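Local coordinates for protein 5-dehydro-2-deoxygluconokinase (Bacillus halodurans C-125, PDB 2QCV) that probably phosphorylates 5-dehydro-2-deoxy-D-gluconate with ATP, a step of myo-inositol breakdown, as a member of the PfkB carbohydrate kinase family, at residues I22-M33 with T99-P109. Residues are numbered along the deposited sequence; the frame is centred on the assembly and turned at random.
Sequences IDLNAVEYNRPM and TGLAFTEIKSP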
ATOM      1  N   ILE A  22      -1.772  -4.752  23.385  1.00 30.94           N
ATOM      2  CA  ILE A  22      -1.773  -6.014  24.130  1.00 28.71           C
ATOM      3  C   ILE A  22      -0.361  -6.545  24.252  1.00 31.15           C
ATOM      4  O   ILE A  22       0.356  -6.705  23.258  1.00 28.36           O
ATOM      5  CB  ILE A  22      -2.633  -7.062  23.428  1.00 30.04           C
ATOM      6  CG1 ILE A  22      -4.093  -6.564  23.346  1.00 32.69           C
ATOM      7  CG2 ILE A  22      -2.567  -8.466  24.174  1.00 27.30           C
ATOM      8  CD1 ILE A  22      -4.718  -6.390  24.724  1.00 31.00           C
ATOM      9  N   ASP A  23       0.016  -6.860  25.480  1.00 29.91           N
ATOM     10  CA  ASP A  23       1.216  -7.637  25.745  1.00 30.36           C
ATOM     11  C   ASP A  23       0.783  -9.078  26.059  1.00 29.45           C
ATOM     12  O   ASP A  23      -0.174  -9.325  26.814  1.00 31.27           O
ATOM     13  CB  ASP A  23       1.980  -7.079  26.929  1.00 28.63           C
ATOM     14  CG  ASP A  23       2.775  -5.817  26.599  1.00 34.16           C
ATOM     15  OD1 ASP A  23       2.782  -5.357  25.440  1.00 42.54           O
ATOM     16  OD2 ASP A  23       3.384  -5.298  27.542  1.00 36.15           O
ATOM     17  N   LEU A  24       1.488 -10.017  25.453  1.00 30.88           N
ATOM     18  CA  LEU A  24       1.277 -11.442  25.676  1.00 29.33           C
ATOM     19  C   LEU A  24       2.584 -11.953  26.278  1.00 29.80           C
ATOM     20  O   LEU A  24       3.577 -12.161  25.598  1.00 29.02           O
ATOM     21  CB  LEU A  24       0.880 -12.123  24.378  1.00 29.57           C
ATOM     22  CG  LEU A  24      -0.556 -11.722  23.940  1.00 29.52           C
ATOM     23  CD1 LEU A  24      -0.822 -11.886  22.454  1.00 34.13           C
ATOM     24  CD2 LEU A  24      -1.560 -12.478  24.750  1.00 29.06           C
ATOM     25  N   ASN A  25       2.544 -12.112  27.587  1.00 31.15           N
ATOM     26  CA  ASN A  25       3.681 -12.497  28.365  1.00 34.37           C
ATOM     27  C   ASN A  25       3.796 -13.996  28.576  1.00 30.41           C
ATOM     28  O   ASN A  25       2.873 -14.638  29.024  1.00 32.17           O
ATOM     29  CB  ASN A  25       3.598 -11.810  29.719  1.00 34.00           C
ATOM     30  CG  ASN A  25       3.672 -10.305  29.585  1.00 49.52           C
ATOM     31  OD1 ASN A  25       2.753  -9.597  29.987  1.00 61.69           O
ATOM     32  ND2 ASN A  25       4.741  -9.812  28.951  1.00 56.54           N
ATOM     33  N   ALA A  26       4.965 -14.505  28.239  1.00 31.30           N
ATOM     34  CA  ALA A  26       5.311 -15.904  28.339  1.00 34.19           C
ATOM     35  C   ALA A  26       5.134 -16.399  29.746  1.00 36.82           C
ATOM     36  O   ALA A  26       5.762 -15.864  30.672  1.00 34.79           O
ATOM     37  CB  ALA A  26       6.779 -16.073  27.927  1.00 35.29           C
ATOM     38  N   VAL A  27       4.284 -17.406  29.910  1.00 35.93           N
ATOM     39  CA  VAL A  27       4.071 -18.044  31.207  1.00 36.41           C
ATOM     40  C   VAL A  27       5.252 -18.965  31.540  1.00 38.01           C
ATOM     41  O   VAL A  27       5.801 -18.902  32.633  1.00 37.40           O
ATOM     42  CB  VAL A  27       2.749 -18.822  31.217  1.00 37.53           C
ATOM     43  CG1 VAL A  27       2.579 -19.611  32.502  1.00 40.76           C
ATOM     44  CG2 VAL A  27       1.584 -17.845  31.008  1.00 39.23           C
ATOM     45  N   GLU A  28       5.660 -19.787  30.585  1.00 34.40           N
ATOM     46  CA  GLU A  28       6.836 -20.636  30.749  1.00 37.99           C
ATOM     47  C   GLU A  28       7.981 -19.844  30.163  1.00 39.34           C
ATOM     48  O   GLU A  28       8.017 -19.591  28.952  1.00 40.54           O
ATOM     49  CB  GLU A  28       6.654 -21.970  30.013  1.00 37.57           C
ATOM     50  CG  GLU A  28       5.363 -22.696  30.345  1.00 38.95           C
ATOM     51  CD  GLU A  28       4.181 -22.306  29.473  1.00 35.37           C
ATOM     52  OE1 GLU A  28       4.320 -21.412  28.605  1.00 34.94           O
ATOM     53  OE2 GLU A  28       3.096 -22.897  29.663  1.00 42.19           O
ATOM     54  N   TYR A  29       8.886 -19.396  31.017  1.00 37.54           N
ATOM     55  CA  TYR A  29       9.915 -18.480  30.579  1.00 38.13           C
ATOM     56  C   TYR A  29      11.293 -19.053  30.890  1.00 36.88           C
ATOM     57  O   TYR A  29      11.406 -20.225  31.248  1.00 38.94           O
ATOM     58  CB  TYR A  29       9.692 -17.100  31.206  1.00 41.36           C
ATOM     59  CG  TYR A  29       9.744 -17.068  32.708  1.00 42.24           C
ATOM     60  CD1 TYR A  29       8.611 -17.336  33.461  1.00 43.10           C
ATOM     61  CD2 TYR A  29      10.928 -16.720  33.384  1.00 42.43           C
ATOM     62  CE1 TYR A  29       8.652 -17.291  34.856  1.00 54.04           C
ATOM     63  CE2 TYR A  29      10.974 -16.668  34.769  1.00 51.35           C
ATOM     64  CZ  TYR A  29       9.837 -16.960  35.503  1.00 48.34           C
ATOM     65  OH  TYR A  29       9.879 -16.910  36.885  1.00 52.79           O
ATOM     66  N   ASN A  30      12.333 -18.243  30.714  1.00 37.21           N
ATOM     67  CA  ASN A  30      13.727 -18.724  30.708  1.00 37.01           C
ATOM     68  C   ASN A  30      13.860 -19.863  29.701  1.00 37.98           C
ATOM     69  O   ASN A  30      14.415 -20.922  29.993  1.00 35.42           O
ATOM     70  CB  ASN A  30      14.212 -19.128  32.110  1.00 35.62           C
ATOM     71  CG  ASN A  30      14.384 -17.944  33.024  1.00 37.83           C
ATOM     72  OD1 ASN A  30      14.625 -16.834  32.574  1.00 36.76           O
ATOM     73  ND2 ASN A  30      14.276 -18.181  34.321  1.00 42.86           N
ATOM     74  N   ARG A  31      13.321 -19.617  28.507  1.00 36.89           N
ATOM     75  CA  ARG A  31      13.366 -20.569  27.388  1.00 35.95           C
ATOM     76  C   ARG A  31      13.064 -19.768  26.110  1.00 36.97           C
ATOM     77  O   ARG A  31      12.466 -18.671  26.194  1.00 35.61           O
ATOM     78  CB  ARG A  31      12.346 -21.703  27.564  1.00 34.78           C
ATOM     79  CG  ARG A  31      10.876 -21.301  27.539  1.00 34.49           C
ATOM     80  CD  ARG A  31       9.995 -22.410  28.117  1.00 38.27           C
ATOM     81  NE  ARG A  31      10.193 -22.508  29.562  1.00 44.94           N
ATOM     82  CZ  ARG A  31       9.801 -23.521  30.334  1.00 49.56           C
ATOM     83  NH1 ARG A  31       9.168 -24.573  29.829  1.00 50.43           N
ATOM     84  NH2 ARG A  31      10.041 -23.467  31.639  1.00 50.24           N
ATOM     85  N   PRO A  32      13.466 -20.299  24.949  1.00 37.06           N
ATOM     86  CA  PRO A  32      13.066 -19.703  23.687  1.00 34.97           C
ATOM     87  C   PRO A  32      11.527 -19.699  23.585  1.00 35.00           C
ATOM     88  O   PRO A  32      10.854 -20.630  24.078  1.00 32.52           O
ATOM     89  CB  PRO A  32      13.670 -20.646  22.635  1.00 37.79           C
ATOM     90  CG  PRO A  32      14.663 -21.462  23.325  1.00 41.16           C
ATOM     91  CD  PRO A  32      14.276 -21.528  24.758  1.00 37.53           C
HETATM   92  N   MSE A  33      10.976 -18.650  22.987  1.00 35.09           N
HETATM   93  CA  MSE A  33       9.538 -18.523  22.868  1.00 36.15           C
HETATM   94  C   MSE A  33       8.926 -19.713  22.124  1.00 32.67           C
HETATM   95  O   MSE A  33       7.771 -20.048  22.354  1.00 32.79           O
HETATM   96  CB  MSE A  33       9.167 -17.215  22.152  1.00 33.37           C
HETATM   97  CG  MSE A  33       7.676 -17.061  21.903  1.00 43.82           C
HETATM   98 SE   MSE A  33       7.286 -15.517  20.787  0.75 44.24          SE
HETATM   99  CE  MSE A  33       8.169 -14.280  21.900  1.00 34.01           C
ATOM    100  N   THR A  99      -5.253  -4.173  17.017  1.00 29.66           N
ATOM    101  CA  THR A  99      -4.411  -3.758  18.119  1.00 28.71           C
ATOM    102  C   THR A  99      -3.000  -4.278  17.960  1.00 29.65           C
ATOM    103  O   THR A  99      -2.797  -5.435  17.589  1.00 28.74           O
ATOM    104  CB  THR A  99      -4.990  -4.301  19.466  1.00 30.66           C
ATOM    105  OG1 THR A  99      -6.409  -4.050  19.538  1.00 28.75           O
ATOM    106  CG2 THR A  99      -4.259  -3.697  20.701  1.00 31.06           C
ATOM    107  N   GLY A 100      -1.998  -3.452  18.237  1.00 27.81           N
ATOM    108  CA  GLY A 100      -0.637  -4.001  18.236  1.00 30.33           C
ATOM    109  C   GLY A 100      -0.458  -5.060  19.302  1.00 29.96           C
ATOM    110  O   GLY A 100      -1.162  -5.061  20.321  1.00 28.98           O
ATOM    111  N   LEU A 101       0.463  -5.984  19.063  1.00 28.99           N
ATOM    112  CA  LEU A 101       0.693  -7.129  19.956  1.00 29.93           C
ATOM    113  C   LEU A 101       2.175  -7.251  20.223  1.00 31.58           C
ATOM    114  O   LEU A 101       3.002  -7.162  19.296  1.00 32.74           O
ATOM    115  CB  LEU A 101       0.251  -8.461  19.315  1.00 28.55           C
ATOM    116  CG  LEU A 101      -1.207  -8.629  18.900  1.00 33.15           C
ATOM    117  CD1 LEU A 101      -1.438  -9.966  18.144  1.00 29.17           C
ATOM    118  CD2 LEU A 101      -2.106  -8.529  20.118  1.00 33.05           C
ATOM    119  N   ALA A 102       2.517  -7.466  21.481  1.00 29.92           N
ATOM    120  CA  ALA A 102       3.905  -7.741  21.842  1.00 29.17           C
ATOM    121  C   ALA A 102       3.951  -9.108  22.515  1.00 31.11           C
ATOM    122  O   ALA A 102       3.434  -9.259  23.604  1.00 35.90           O
ATOM    123  CB  ALA A 102       4.424  -6.641  22.776  1.00 30.13           C
ATOM    124  N   PHE A 103       4.559 -10.099  21.868  1.00 31.51           N
ATOM    125  CA  PHE A 103       4.819 -11.383  22.514  1.00 31.10           C
ATOM    126  C   PHE A 103       6.194 -11.318  23.144  1.00 31.43           C
ATOM    127  O   PHE A 103       7.175 -10.954  22.474  1.00 29.95           O
ATOM    128  CB  PHE A 103       4.829 -12.521  21.505  1.00 29.98           C
ATOM    129  CG  PHE A 103       3.502 -12.807  20.879  1.00 26.09           C
ATOM    130  CD1 PHE A 103       3.053 -12.058  19.795  1.00 28.97           C
ATOM    131  CD2 PHE A 103       2.728 -13.870  21.341  1.00 30.13           C
ATOM    132  CE1 PHE A 103       1.817 -12.348  19.219  1.00 26.46           C
ATOM    133  CE2 PHE A 103       1.512 -14.174  20.745  1.00 30.84           C
ATOM    134  CZ  PHE A 103       1.053 -13.415  19.722  1.00 27.35           C
ATOM    135  N   THR A 104       6.294 -11.685  24.408  1.00 31.92           N
ATOM    136  CA  THR A 104       7.582 -11.491  25.102  1.00 34.55           C
ATOM    137  C   THR A 104       8.307 -12.803  25.200  1.00 35.57           C
ATOM    138  O   THR A 104       7.690 -13.847  25.437  1.00 37.80           O
ATOM    139  CB  THR A 104       7.391 -10.910  26.504  1.00 37.22           C
ATOM    140  OG1 THR A 104       6.617 -11.843  27.267  1.00 40.10           O
ATOM    141  CG2 THR A 104       6.699  -9.566  26.421  1.00 33.30           C
ATOM    142  N   GLU A 105       9.608 -12.762  24.907  1.00 36.85           N
ATOM    143  CA  GLU A 105      10.479 -13.910  25.077  1.00 38.56           C
ATOM    144  C   GLU A 105      11.436 -13.567  26.196  1.00 36.75           C
ATOM    145  O   GLU A 105      12.030 -12.490  26.176  1.00 36.59           O
ATOM    146  CB  GLU A 105      11.303 -14.173  23.818  1.00 38.47           C
ATOM    147  CG  GLU A 105      12.265 -15.323  23.986  1.00 41.05           C
ATOM    148  CD  GLU A 105      13.032 -15.616  22.724  1.00 40.94           C
ATOM    149  OE1 GLU A 105      14.021 -14.892  22.459  1.00 41.54           O
ATOM    150  OE2 GLU A 105      12.616 -16.539  21.987  1.00 36.61           O
ATOM    151  N   ILE A 106      11.574 -14.484  27.146  1.00 37.30           N
ATOM    152  CA  ILE A 106      12.540 -14.387  28.240  1.00 38.25           C
ATOM    153  C   ILE A 106      13.437 -15.620  28.181  1.00 37.25           C
ATOM    154  O   ILE A 106      13.093 -16.689  28.690  1.00 35.80           O
ATOM    155  CB  ILE A 106      11.818 -14.302  29.612  1.00 36.74           C
ATOM    156  CG1 ILE A 106      10.747 -13.195  29.581  1.00 42.36           C
ATOM    157  CG2 ILE A 106      12.803 -13.974  30.746  1.00 36.78           C
ATOM    158  CD1 ILE A 106       9.704 -13.348  30.649  1.00 40.96           C
ATOM    159  N   LYS A 107      14.577 -15.492  27.516  1.00 37.34           N
ATOM    160  CA  LYS A 107      15.480 -16.623  27.419  1.00 39.46           C
ATOM    161  C   LYS A 107      16.183 -16.851  28.767  1.00 38.79           C
ATOM    162  O   LYS A 107      16.439 -17.999  29.164  1.00 35.73           O
ATOM    163  CB  LYS A 107      16.498 -16.380  26.321  1.00 41.03           C
ATOM    164  CG  LYS A 107      16.004 -16.794  24.940  1.00 46.34           C
ATOM    165  CD  LYS A 107      17.031 -16.393  23.875  1.00 45.28           C
ATOM    166  CE  LYS A 107      16.948 -17.302  22.672  1.00 55.60           C
ATOM    167  NZ  LYS A 107      17.734 -16.737  21.545  1.00 58.73           N
ATOM    168  N   SER A 108      16.444 -15.736  29.442  1.00 39.48           N
ATOM    169  CA  SER A 108      17.117 -15.655  30.726  1.00 43.10           C
ATOM    170  C   SER A 108      16.899 -14.222  31.236  1.00 45.67           C
ATOM    171  O   SER A 108      16.504 -13.353  30.468  1.00 45.59           O
ATOM    172  CB  SER A 108      18.621 -15.874  30.542  1.00 42.56           C
ATOM    173  OG  SER A 108      19.205 -14.747  29.900  1.00 44.81           O
ATOM    174  N   PRO A 109      17.192 -13.952  32.524  1.00 50.47           N
ATOM    175  CA  PRO A 109      17.139 -12.562  32.991  1.00 52.87           C
ATOM    176  C   PRO A 109      17.862 -11.544  32.082  1.00 55.85           C
ATOM    177  O   PRO A 109      17.382 -10.409  31.936  1.00 60.08           O
ATOM    178  CB  PRO A 109      17.791 -12.648  34.366  1.00 52.57           C
ATOM    179  CG  PRO A 109      17.377 -13.988  34.856  1.00 52.47           C
ATOM    180  CD  PRO A 109      17.516 -14.872  33.624  1.00 51.27           C
TER
HETATM  181  O   HOH W   1      10.316 -17.102  26.794  1.00 38.49           O
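L24 and F103 lie side by side on one face of a parallel strand pair, 22-26 with 101-106, the central strands of the small four-stranded sheet that forms the lid of PfkB kinases. Four backbone hydrogen bonds zip the pair together, L24 N to A102 O (2.8 Å) among them. Branched L24 suits the site: CD1 sits over the face of the F103 ring, 4.0 Å from its centroid, a CH-pi contact, while F39 of strand 38-44 and H72 of a second subunit each meet this ring edge-to-face.

Past L24 the side chain of T104 takes over the pairing. Its OG1 lies between backbone N and carbonyl carbon (chi1 61°), where one threonine hydroxyl can accept hydrogen bonds from both N25 ND2 (3.2 Å), within that amide's plane, and A26 N (3.3 Å).

The chain then loops back so that M33 meets E105. Followed outward, E105 is extended: CB packs on M33 CE at 3.7 Å, CG passes M33 N and R31 O, CD approaches P32 CA, and OE2 accepts a nearly straight hydrogen bond (177°) from M33 N at 2.9 Å, on the anti side of the carboxylate. Glutamate is long enough to carry this acceptor to Q71 of the second subunit too. M33, present as selenomethionine, has methionine's unbranched shape and bends at chi3 (-56°) about SE, laying CE near F103 O. One residue beyond E105, I106 O accepts a hydrogen bond from R31 N, and a water links R31 O to I106 N.

Side-chain acceptors thus join in where the backbone ladder ends: the T104 hydroxyl finishes the pairing of strand 22-26, E105 OE2 and I106 O hold the returning loop, and the apolar L24-F103 face joins the subunit interface.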